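Local coordinates for protein CpuTA1 (Curtobacterium pusillum, PDB 5K3W) that belongs to the class IV aminotransferase family of pyridoxal-phosphate-dependent proteins and carries pyridoxal-5'-phosphate in a pocket of its chain, at residues A[221-226]-A[238-243]. Residues are numbered along the deposited sequence; the frame is centred on the assembly and turned at random.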
# COMPACT_ATOMS: atom_id res chain seq x y z
N VAL A 221 10.37 -7.63 30.76
CA VAL A 221 10.49 -7.05 29.42
C VAL A 221 9.43 -7.72 28.56
O VAL A 221 9.44 -8.95 28.40
CB VAL A 221 11.89 -7.24 28.84
CG1 VAL A 221 11.94 -6.84 27.37
CG2 VAL A 221 12.90 -6.42 29.65
N ARG A 222 8.50 -6.92 28.04
CA ARG A 222 7.34 -7.39 27.30
C ARG A 222 7.29 -6.76 25.91
O ARG A 222 7.89 -5.72 25.65
CB ARG A 222 6.03 -7.05 28.02
CG ARG A 222 5.98 -7.38 29.48
CD ARG A 222 4.65 -6.92 30.03
NE ARG A 222 4.14 -7.82 31.06
CZ ARG A 222 4.17 -7.55 32.35
NH1 ARG A 222 4.69 -6.40 32.79
NH2 ARG A 222 3.68 -8.43 33.22
N THR A 223 6.51 -7.40 25.03
CA THR A 223 6.29 -6.95 23.66
C THR A 223 4.90 -7.42 23.27
O THR A 223 4.48 -8.50 23.71
CB THR A 223 7.34 -7.51 22.68
OG1 THR A 223 7.44 -6.65 21.54
CG2 THR A 223 6.95 -8.91 22.18
N PRO A 224 4.15 -6.64 22.48
CA PRO A 224 2.83 -7.11 22.04
C PRO A 224 2.95 -8.44 21.31
O PRO A 224 3.77 -8.60 20.41
CB PRO A 224 2.35 -5.99 21.10
CG PRO A 224 3.11 -4.76 21.51
CD PRO A 224 4.46 -5.28 22.00
N GLN A 225 2.11 -9.40 21.70
CA GLN A 225 2.15 -10.70 21.04
C GLN A 225 1.76 -10.53 19.57
O GLN A 225 0.97 -9.66 19.21
CB GLN A 225 1.26 -11.70 21.77
CG GLN A 225 -0.23 -11.41 21.75
CD GLN A 225 -1.03 -12.46 22.52
OE1 GLN A 225 -0.79 -12.68 23.71
NE2 GLN A 225 -1.97 -13.12 21.85
N THR A 226 2.33 -11.37 18.71
CA THR A 226 2.44 -11.08 17.28
C THR A 226 1.33 -11.71 16.43
O THR A 226 1.43 -11.69 15.20
CB THR A 226 3.82 -11.51 16.75
OG1 THR A 226 3.91 -12.94 16.76
CG2 THR A 226 4.92 -10.95 17.63
N ALA A 238 15.86 -10.62 18.83
CA ALA A 238 17.22 -10.46 19.33
C ALA A 238 17.25 -9.62 20.60
O ALA A 238 18.15 -9.79 21.43
CB ALA A 238 18.13 -9.85 18.27
N VAL A 239 16.28 -8.72 20.77
CA VAL A 239 16.23 -7.93 22.00
C VAL A 239 15.84 -8.79 23.18
O VAL A 239 16.36 -8.62 24.29
CB VAL A 239 15.28 -6.73 21.86
CG1 VAL A 239 15.01 -6.13 23.24
CG2 VAL A 239 15.86 -5.70 20.91
N PHE A 240 14.90 -9.71 22.98
CA PHE A 240 14.59 -10.65 24.05
C PHE A 240 15.82 -11.47 24.42
O PHE A 240 16.08 -11.72 25.60
CB PHE A 240 13.43 -11.56 23.64
CG PHE A 240 12.08 -10.97 23.94
CD1 PHE A 240 11.96 -9.63 24.26
CD2 PHE A 240 10.94 -11.75 23.95
CE1 PHE A 240 10.73 -9.07 24.55
CE2 PHE A 240 9.70 -11.21 24.24
CZ PHE A 240 9.60 -9.86 24.54
N ASP A 241 16.62 -11.88 23.42
CA ASP A 241 17.82 -12.64 23.74
C ASP A 241 18.73 -11.84 24.65
O ASP A 241 19.27 -12.37 25.63
CB ASP A 241 18.53 -13.06 22.46
CG ASP A 241 17.81 -14.18 21.73
OD1 ASP A 241 18.16 -14.47 20.56
OD2 ASP A 241 16.90 -14.77 22.35
N PHE A 242 18.91 -10.55 24.35
CA PHE A 242 19.77 -9.71 25.17
C PHE A 242 19.29 -9.70 26.61
O PHE A 242 20.07 -9.96 27.54
CB PHE A 242 19.82 -8.30 24.59
CG PHE A 242 20.44 -7.28 25.51
CD1 PHE A 242 21.79 -7.00 25.44
CD2 PHE A 242 19.66 -6.60 26.43
CE1 PHE A 242 22.36 -6.06 26.28
CE2 PHE A 242 20.23 -5.66 27.28
CZ PHE A 242 21.58 -5.39 27.20
N PHE A 243 17.99 -9.43 26.82
CA PHE A 243 17.48 -9.26 28.18
C PHE A 243 17.46 -10.57 28.96
O PHE A 243 17.75 -10.59 30.16
CB PHE A 243 16.09 -8.62 28.14
CG PHE A 243 16.12 -7.12 27.98
CD1 PHE A 243 16.60 -6.31 29.00
CD2 PHE A 243 15.66 -6.52 26.82
CE1 PHE A 243 16.62 -4.93 28.87
CE2 PHE A 243 15.68 -5.14 26.67
CZ PHE A 243 16.16 -4.34 27.70
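Val221, on strand 220-224, divides its two methyls between two phenylalanines of helix 234-245. Its CB points at the helix, and the first torsion (chi1 171°) sets CG1 anti to the backbone N and CG2 anti to the carbonyl carbon. CG1 enters the angle between the rings, 3.8 Å from Phe240 CE1 and equally near CD2 of Phe243. CG2 lies over one face of the Phe243 ring, a CH-pi contact 3.8 Å from the ring centroid and only 15° off the normal. The opposite face of that ring is covered by Phe242 CD2, so the ring is held between a methyl and CD2 of the Phe242 ring. A beta-branched valine suits this place because its two short arms fill both directions at once. Phe240 is the long reach of the contact: its CB does not aim at the strand, but the ring slides past Val221 until CZ stands 3.7 Å from Thr223 CG2, with the backbone of Arg222 at its edge. Threonine serves two environments here, since its methyl meets the ring tip at CZ while OG1, anti to the backbone N, is hydrogen-bonded to Val213 O on the adjacent strand 212-217. No hydrogen bond links 221-226 to 238-243; the grip is apolar and buried. The axes of 221-224 and 238-243 run nearly antiparallel (166°), as the first two elements of a beta-alpha-beta crossover, with strand 250-253 as the parallel return strand beside 220-224. Tyr252 on that strand meets Phe240 edge-to-face, and helix 290-307 packs against Ala238 and Phe242.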